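Local coordinates for N-acetylmuramoyl-L-alanine amidase XlyA (Bacillus subtilis, PDB 3RDR), which hydrolyses the amide bond between N-acetylmuramoyl residues and L-amino acids of cell-wall glycopeptides, here represented by its zinc-dependent catalytic domain of the T7 lysozyme fold, at residues I29-T34 with A128-H133. Residues are numbered along the deposited sequence; the frame is centred on the assembly and turned at random.
Sequences ITVHNT and ANVVPH. With ZN (zinc ion), chain B.
His32, on strand 28-33, and His133, just beyond the parallel strand 130-132, grip one zinc ion, each through ND1: the His32 ND1–zinc and His133 ND1–zinc distances are both 2.2 Å. Cys141 adds its SG to this amidase active-site metal. The two imidazoles are neither stacked nor perpendicular, their planes meeting at 57°, and the metal explains why His32 ND1 lies 3.4 Å from His133 ND1 without a hydrogen bond. In His133, CG stands anti to the backbone N (chi1 177°), which carries the ring out to the zinc. Histidine suits both places because its second nitrogen can be held from behind: NE2 of His32 is hydrogen-bonded to His80 ND1, and NE2 of His133 makes a weak hydrogen bond to Ala81 O.

Leading along the strands to the metal, a parallel ladder of backbone hydrogen bonds sets the register. Ile29 uses both backbone groups, N to Asn129 O and O to Val131 N (2.8 Å). Val31 does the same one step on, its N bonded to Val131 O at 2.9 Å and its O to His133 N. Pro132, lacking an N-H, fits opposite Val31 because this ladder asks nothing of its nitrogen.

On the zinc side of the sheet, Thr30 CG2 packs 3.6 Å from His133 CA, whereas its OG1 is hydrogen-bonded to Ser92 OG and Trp136 NE1; threonine thus serves an apolar and a polar neighbour at once. Ile29, Val31, Val130 and Pro132 lie on the other face, Val31 CG2 meeting Val130 CG1 at 4.3 Å.

That apolar face is covered by helix 105-122, through Ile116 and Leu119, and by Trp149 of helix 149-154, which touches Val31 and Pro132. Strand 130-132 forms an edge of the mixed sheet, and strand 28-33 lies between it and strand 92-97.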
loop_
_atom_site.group_PDB
_atom_site.type_symbol
_atom_site.label_atom_id
_atom_site.label_comp_id
_atom_site.label_asym_id
_atom_site.label_seq_id
_atom_site.Cartn_x
_atom_site.Cartn_y
_atom_site.Cartn_z
ATOM N N ILE A 29 8.126 4.252 -2.000
ATOM C CA ILE A 29 6.694 4.031 -1.876
ATOM C C ILE A 29 6.395 2.901 -2.858
ATOM O O ILE A 29 6.619 3.035 -4.065
ATOM C CB ILE A 29 5.898 5.294 -2.242
ATOM C CG1 ILE A 29 6.166 6.381 -1.197
ATOM C CG2 ILE A 29 4.406 4.983 -2.302
ATOM C CD1 ILE A 29 5.543 7.734 -1.525
ATOM N N THR A 30 5.922 1.776 -2.328
ATOM C CA THR A 30 5.622 0.597 -3.130
ATOM C C THR A 30 4.117 0.413 -3.349
ATOM O O THR A 30 3.342 0.341 -2.397
ATOM C CB THR A 30 6.211 -0.658 -2.460
ATOM O OG1 THR A 30 7.623 -0.473 -2.275
ATOM C CG2 THR A 30 5.985 -1.897 -3.323
ATOM N N VAL A 31 3.713 0.320 -4.614
ATOM C CA VAL A 31 2.298 0.176 -4.970
ATOM C C VAL A 31 1.872 -1.250 -5.299
ATOM O O VAL A 31 2.565 -1.961 -6.024
ATOM C CB VAL A 31 1.955 1.076 -6.179
ATOM C CG1 VAL A 31 0.468 0.971 -6.515
ATOM C CG2 VAL A 31 2.340 2.513 -5.870
ATOM N N HIS A 32 0.718 -1.648 -4.764
ATOM C CA HIS A 32 0.154 -2.981 -4.977
ATOM C C HIS A 32 -1.306 -2.869 -5.433
ATOM O O HIS A 32 -1.911 -1.800 -5.374
ATOM C CB HIS A 32 0.123 -3.789 -3.667
ATOM C CG HIS A 32 1.437 -3.893 -2.955
ATOM N ND1 HIS A 32 2.217 -5.028 -2.995
ATOM C CD2 HIS A 32 2.069 -3.035 -2.117
ATOM C CE1 HIS A 32 3.268 -4.870 -2.211
ATOM N NE2 HIS A 32 3.202 -3.669 -1.666
ATOM N N ASN A 33 -1.856 -3.998 -5.867
ATOM C CA ASN A 33 -3.260 -4.120 -6.260
ATOM C C ASN A 33 -3.659 -5.395 -5.522
ATOM O O ASN A 33 -2.958 -6.397 -5.615
ATOM C CB ASN A 33 -3.417 -4.313 -7.777
ATOM C CG ASN A 33 -3.406 -2.995 -8.550
ATOM O OD1 ASN A 33 -3.411 -2.990 -9.781
ATOM N ND2 ASN A 33 -3.398 -1.875 -7.832
ATOM N N THR A 34 -4.766 -5.360 -4.787
ATOM C CA THR A 34 -5.204 -6.517 -4.002
ATOM C C THR A 34 -5.529 -7.793 -4.783
ATOM O O THR A 34 -5.444 -8.893 -4.227
ATOM C CB THR A 34 -6.445 -6.180 -3.159
ATOM O OG1 THR A 34 -7.544 -5.894 -4.032
ATOM C CG2 THR A 34 -6.183 -4.968 -2.267
ATOM N N ALA A 128 10.610 9.285 -8.781
ATOM C CA ALA A 128 11.396 8.166 -9.280
ATOM C C ALA A 128 11.399 7.014 -8.273
ATOM O O ALA A 128 11.556 5.851 -8.648
ATOM C CB ALA A 128 12.834 8.617 -9.565
ATOM N N ASN A 129 11.218 7.338 -6.998
ATOM C CA ASN A 129 11.216 6.314 -5.963
ATOM C C ASN A 129 9.836 5.738 -5.646
ATOM O O ASN A 129 9.660 5.037 -4.652
ATOM C CB ASN A 129 11.902 6.849 -4.701
ATOM C CG ASN A 129 13.423 6.774 -4.796
ATOM O OD1 ASN A 129 13.989 6.807 -5.890
ATOM N ND2 ASN A 129 14.087 6.678 -3.653
ATOM N N VAL A 130 8.854 6.054 -6.485
ATOM C CA VAL A 130 7.516 5.495 -6.324
ATOM C C VAL A 130 7.592 4.297 -7.259
ATOM O O VAL A 130 7.618 4.453 -8.481
ATOM C CB VAL A 130 6.413 6.463 -6.798
ATOM C CG1 VAL A 130 5.050 5.786 -6.701
ATOM C CG2 VAL A 130 6.426 7.720 -5.938
ATOM N N VAL A 131 7.655 3.102 -6.685
ATOM C CA VAL A 131 7.794 1.893 -7.482
ATOM C C VAL A 131 6.707 0.846 -7.302
ATOM O O VAL A 131 5.953 0.865 -6.326
ATOM C CB VAL A 131 9.137 1.197 -7.177
ATOM C CG1 VAL A 131 10.298 2.143 -7.451
ATOM C CG2 VAL A 131 9.154 0.735 -5.726
ATOM N N PRO A 132 6.614 -0.089 -8.261
ATOM C CA PRO A 132 5.620 -1.159 -8.201
ATOM C C PRO A 132 6.237 -2.309 -7.421
ATOM O O PRO A 132 7.462 -2.444 -7.377
ATOM C CB PRO A 132 5.419 -1.518 -9.668
ATOM C CG PRO A 132 6.811 -1.348 -10.224
ATOM C CD PRO A 132 7.257 -0.041 -9.590
ATOM N N HIS A 133 5.395 -3.125 -6.800
ATOM C CA HIS A 133 5.877 -4.275 -6.053
ATOM C C HIS A 133 6.861 -5.049 -6.931
ATOM O O HIS A 133 7.887 -5.540 -6.457
ATOM C CB HIS A 133 4.694 -5.175 -5.664
ATOM C CG HIS A 133 5.091 -6.434 -4.955
ATOM N ND1 HIS A 133 4.175 -7.381 -4.556
ATOM C CD2 HIS A 133 6.303 -6.904 -4.572
ATOM C CE1 HIS A 133 4.801 -8.377 -3.955
ATOM N NE2 HIS A 133 6.094 -8.113 -3.954
HETATM ZN ZN ZN B . 2.024 -6.741 -4.404
#